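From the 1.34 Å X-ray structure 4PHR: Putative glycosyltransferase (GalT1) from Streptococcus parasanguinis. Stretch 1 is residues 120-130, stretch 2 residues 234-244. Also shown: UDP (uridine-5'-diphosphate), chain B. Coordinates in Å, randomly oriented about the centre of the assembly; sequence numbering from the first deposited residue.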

# COMPACT_ATOMS: atom_id res chain seq x y z
N SER A 120 -0.07 5.39 1.78
CA SER A 120 0.29 5.29 0.36
C SER A 120 -0.53 6.26 -0.49
O SER A 120 -0.29 6.38 -1.69
N ARG A 121 -1.49 6.95 0.14
CA ARG A 121 -2.49 7.75 -0.58
C ARG A 121 -2.62 9.16 0.03
O ARG A 121 -3.67 9.53 0.55
N PRO A 122 -1.54 9.95 -0.03
CA PRO A 122 -1.49 11.18 0.77
C PRO A 122 -1.93 12.44 0.04
O PRO A 122 -1.61 13.53 0.53
N TYR A 123 -2.62 12.33 -1.09
CA TYR A 123 -2.87 13.54 -1.88
C TYR A 123 -4.23 13.65 -2.58
O TYR A 123 -5.01 14.55 -2.28
N ILE A 124 -4.51 12.75 -3.52
CA ILE A 124 -5.55 13.02 -4.52
C ILE A 124 -6.98 13.09 -3.96
O ILE A 124 -7.81 13.86 -4.47
N ASP A 125 -7.27 12.33 -2.91
CA ASP A 125 -8.62 12.31 -2.37
C ASP A 125 -8.89 13.36 -1.29
O ASP A 125 -10.01 13.50 -0.82
N LEU A 126 -7.86 14.12 -0.92
CA LEU A 126 -8.01 15.15 0.09
C LEU A 126 -8.61 16.43 -0.48
O LEU A 126 -8.24 16.86 -1.58
N ILE A 127 -9.53 17.03 0.26
CA ILE A 127 -10.04 18.35 -0.10
C ILE A 127 -8.94 19.38 0.07
O ILE A 127 -8.69 20.19 -0.83
N ASP A 128 -8.29 19.35 1.23
CA ASP A 128 -7.20 20.28 1.52
C ASP A 128 -5.86 19.60 1.29
O ASP A 128 -5.45 18.73 2.07
N LYS A 129 -5.19 19.99 0.22
CA LYS A 129 -3.95 19.35 -0.17
C LYS A 129 -2.72 20.02 0.46
O LYS A 129 -1.59 19.61 0.21
N SER A 130 -2.96 21.03 1.28
CA SER A 130 -1.87 21.74 1.95
C SER A 130 -0.88 20.84 2.72
O SER A 130 0.33 21.05 2.64
N GLU A 234 3.25 11.33 -8.25
CA GLU A 234 3.21 11.95 -9.58
C GLU A 234 2.08 12.98 -9.66
O GLU A 234 2.26 14.08 -10.18
N TRP A 235 0.91 12.63 -9.13
CA TRP A 235 -0.21 13.57 -9.12
C TRP A 235 0.14 14.82 -8.30
O TRP A 235 -0.15 15.95 -8.71
N TYR A 236 0.76 14.61 -7.15
CA TYR A 236 1.19 15.70 -6.29
C TYR A 236 2.19 16.63 -7.00
O TYR A 236 2.07 17.86 -6.94
N GLU A 237 3.16 16.05 -7.70
CA GLU A 237 4.21 16.85 -8.34
C GLU A 237 3.66 17.68 -9.49
O GLU A 237 4.21 18.74 -9.82
N MET A 238 2.59 17.21 -10.11
CA MET A 238 1.99 17.96 -11.22
C MET A 238 0.83 18.85 -10.76
O MET A 238 0.23 19.56 -11.58
N GLY A 239 0.53 18.82 -9.47
CA GLY A 239 -0.56 19.61 -8.92
C GLY A 239 -1.91 19.18 -9.45
O GLY A 239 -2.83 20.00 -9.58
N ALA A 240 -2.04 17.89 -9.73
CA ALA A 240 -3.29 17.34 -10.27
C ALA A 240 -4.47 17.58 -9.34
O ALA A 240 -4.35 17.52 -8.12
N THR A 241 -5.63 17.84 -9.93
CA THR A 241 -6.85 18.01 -9.15
C THR A 241 -7.76 16.80 -9.29
O THR A 241 -8.70 16.62 -8.53
N TYR A 242 -7.46 15.96 -10.28
CA TYR A 242 -8.20 14.72 -10.50
C TYR A 242 -7.23 13.62 -10.87
O TYR A 242 -6.06 13.88 -11.13
N LYS A 243 -7.70 12.37 -10.89
CA LYS A 243 -6.85 11.23 -11.20
C LYS A 243 -6.51 11.13 -12.68
O LYS A 243 -7.22 10.49 -13.46
N VAL A 244 -5.41 11.77 -13.06
CA VAL A 244 -4.99 11.81 -14.46
C VAL A 244 -4.18 10.58 -14.82
O VAL A 244 -3.37 10.09 -14.04

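Stretch 2 opens as the last turns of a helix and then unwinds into a loop, and the side chains of Y123 and I124 pack against it. W235 points toward stretch 1 with chi1 m, and its broad, largely apolar indole suits a buried site: W235 CE3 lies 3.7 Å from I124 CB, and W235 CB lies 4.0 Å from Y123 CD2. The one polar atom of the ring is not wasted, since NE1 donates to V244 O at 2.9 Å and so ties the helix to the loop that follows it.

Y236, with chi1 t, leaves the backbone sideways, yet it packs closely against Y123. Its CA sits 3.7 Å from the centroid of the Y123 ring and almost on the ring normal, a CH-pi contact, while its own ring turns an edge toward the same phenol, with centroids 5.8 Å apart and planes at 79°. A flat aromatic ring at Y123, itself chi1 t, can thus lie against helix backbone and side chain together.

E237 points away, and the end of M238 also leads away, leaving both exposed. G239 is the first residue to leave helical phi/psi, in a Schellman motif: G239 N bonds to Y236 O and A240 N to W235 O, and the positive phi of 65° is one that glycine adopts readily. The backbone turn brings A240 O to the tip of Y123, whose OH donates to it at 2.6 Å. Tyrosine suits this place because it combines an apolar ring with a hydroxyl at its far end. The A240 methyl adds a light apolar contact, its CB 4.3 Å from I124 CD1. K129 (m, t, t, p) also points toward stretch 2, its CE 3.9 Å from A240 O, while its NZ donates to L126 O at 2.7 Å, I124 O at 3.1 Å and, weakly, Y123 O at 3.2 Å.

T241 and Y242 direct their side chains away, so their backbone makes the contact. I124, chi1 t and chi2 p, reaches CD1 to 3.6 Å from Y242 O, and a water bridges the stretches by donating to I124 O at 2.8 Å and T241 O at 3.1 Å.

K243 starts sideways, but its long chain, chi1 m and then t throughout, brings its end nearer. Its CE packs 3.7 Å from I124 CG2, combining an aliphatic contact with a charged tip. That tip, NZ, lies 4.1 Å from D125 OD1, too far for a salt bridge, and 4.3 Å from the like-charged R121 NH2. R121 NH1 donates to UDP O1B at 3.1 Å, and neighbouring S120 OG donates to UDP O2B at 2.7 Å.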

# COMPACT_ATOMS: atom_id res chain seq x y z
CB SER A 120 0.09 3.87 -0.16
OG SER A 120 -1.29 3.52 -0.10
CB ARG A 121 -3.85 7.03 -0.55
CG ARG A 121 -3.83 5.54 -0.90
CD ARG A 121 -3.30 5.28 -2.31
NE ARG A 121 -4.01 6.08 -3.29
CZ ARG A 121 -4.76 5.59 -4.27
NH1 ARG A 121 -4.89 4.28 -4.43
NH2 ARG A 121 -5.36 6.42 -5.10
CB PRO A 122 0.01 11.30 1.10
CG PRO A 122 0.69 10.08 0.46
CD PRO A 122 -0.23 9.63 -0.61
CB TYR A 123 -1.74 13.72 -2.91
CG TYR A 123 -1.92 14.90 -3.85
CD1 TYR A 123 -1.67 16.20 -3.42
CD2 TYR A 123 -2.35 14.72 -5.16
CE1 TYR A 123 -1.84 17.28 -4.26
CE2 TYR A 123 -2.53 15.80 -6.01
CZ TYR A 123 -2.27 17.08 -5.56
OH TYR A 123 -2.44 18.16 -6.40
CB ILE A 124 -5.48 12.03 -5.72
CG1 ILE A 124 -6.14 12.63 -6.96
CG2 ILE A 124 -6.09 10.69 -5.34
CD1 ILE A 124 -5.41 13.82 -7.54
CB ASP A 125 -8.98 10.91 -1.84
CG ASP A 125 -9.38 9.95 -2.95
OD1 ASP A 125 -9.68 10.42 -4.07
OD2 ASP A 125 -9.42 8.73 -2.69
CB LEU A 126 -6.66 15.48 0.71
CG LEU A 126 -5.97 14.37 1.50
CD1 LEU A 126 -4.58 14.83 1.92
CD2 LEU A 126 -6.81 13.98 2.70
CB ILE A 127 -11.22 18.75 0.80
CG1 ILE A 127 -12.40 17.80 0.57
CG2 ILE A 127 -11.63 20.19 0.53
CD1 ILE A 127 -13.50 17.95 1.58
CB ASP A 128 -7.31 20.79 2.96
CG ASP A 128 -6.21 21.76 3.32
OD1 ASP A 128 -5.49 22.22 2.41
OD2 ASP A 128 -6.07 22.09 4.52
CB LYS A 129 -3.85 19.27 -1.69
CG LYS A 129 -4.79 18.24 -2.30
CD LYS A 129 -5.06 18.49 -3.77
CE LYS A 129 -5.54 17.23 -4.47
NZ LYS A 129 -6.80 16.68 -3.89
CB SER A 130 -2.42 22.85 2.85
OG SER A 130 -3.34 23.67 2.15
CB GLU A 234 3.01 10.89 -10.67
CG GLU A 234 4.20 9.96 -10.87
CD GLU A 234 5.17 10.44 -11.92
OE1 GLU A 234 4.89 11.49 -12.55
OE2 GLU A 234 6.20 9.77 -12.12
CB TRP A 235 -1.46 12.89 -8.57
CG TRP A 235 -2.08 11.90 -9.49
CD1 TRP A 235 -2.07 11.93 -10.86
CD2 TRP A 235 -2.81 10.72 -9.13
NE1 TRP A 235 -2.76 10.86 -11.36
CE2 TRP A 235 -3.22 10.09 -10.32
CE3 TRP A 235 -3.15 10.13 -7.90
CZ2 TRP A 235 -3.95 8.91 -10.33
CZ3 TRP A 235 -3.89 8.95 -7.91
CH2 TRP A 235 -4.28 8.36 -9.12
CB TYR A 236 1.78 15.13 -4.99
CG TYR A 236 2.69 16.08 -4.24
CD1 TYR A 236 4.07 15.96 -4.32
CD2 TYR A 236 2.16 17.09 -3.44
CE1 TYR A 236 4.90 16.82 -3.64
CE2 TYR A 236 2.99 17.96 -2.75
CZ TYR A 236 4.36 17.82 -2.86
OH TYR A 236 5.19 18.67 -2.17
CB GLU A 237 5.35 15.96 -8.85
CG GLU A 237 6.18 15.31 -7.76
CD GLU A 237 7.22 16.24 -7.18
OE1 GLU A 237 8.39 16.18 -7.60
OE2 GLU A 237 6.86 17.04 -6.29
CB MET A 238 1.57 17.02 -12.36
CG MET A 238 0.35 16.16 -12.06
SD MET A 238 0.08 14.87 -13.30
CE MET A 238 0.53 15.75 -14.79
CB ALA A 240 -3.14 15.86 -10.56
CB THR A 241 -7.61 19.28 -9.57
OG1 THR A 241 -7.81 19.27 -10.99
CG2 THR A 241 -6.80 20.52 -9.20
CB TYR A 242 -9.24 14.92 -11.61
CG TYR A 242 -8.66 15.05 -13.00
CD1 TYR A 242 -8.18 16.27 -13.47
CD2 TYR A 242 -8.58 13.96 -13.86
CE1 TYR A 242 -7.65 16.40 -14.74
CE2 TYR A 242 -8.05 14.07 -15.13
CZ TYR A 242 -7.59 15.30 -15.57
OH TYR A 242 -7.06 15.42 -16.83
CB LYS A 243 -7.50 9.93 -10.70
CG LYS A 243 -7.62 9.87 -9.19
CD LYS A 243 -8.23 8.57 -8.72
CE LYS A 243 -8.56 8.64 -7.24
NZ LYS A 243 -9.22 7.40 -6.75
CB VAL A 244 -4.20 13.10 -14.77
CG1 VAL A 244 -3.00 13.22 -13.87
CG2 VAL A 244 -3.78 13.14 -16.24
N1 UDP B . 0.38 -4.83 -8.26
C2 UDP B . 1.21 -5.68 -8.96
N3 UDP B . 0.86 -7.00 -9.10
C4 UDP B . -0.30 -7.48 -8.56
C5 UDP B . -1.14 -6.63 -7.84
C6 UDP B . -0.84 -5.27 -7.84
O2 UDP B . 2.24 -5.26 -9.47
O4 UDP B . -0.55 -8.69 -8.69
C1' UDP B . 0.82 -3.44 -8.04
C2' UDP B . 0.18 -2.33 -8.84
O2' UDP B . 0.77 -2.24 -10.12
C3' UDP B . 0.52 -1.14 -7.97
C4' UDP B . 0.46 -1.71 -6.57
O4' UDP B . 0.49 -3.13 -6.70
O3' UDP B . 1.85 -0.72 -8.22
C5' UDP B . -0.80 -1.27 -5.83
O5' UDP B . -0.82 -1.90 -4.56
PA UDP B . -2.04 -1.69 -3.52
O1A UDP B . -3.27 -2.27 -4.08
O2A UDP B . -1.57 -2.26 -2.23
O3A UDP B . -2.16 -0.08 -3.49
PB UDP B . -3.03 0.96 -2.58
O1B UDP B . -4.12 1.44 -3.47
O2B UDP B . -2.06 2.03 -2.25
O3B UDP B . -3.56 0.23 -1.38
O HOH W 1 -9.34 14.06 -6.85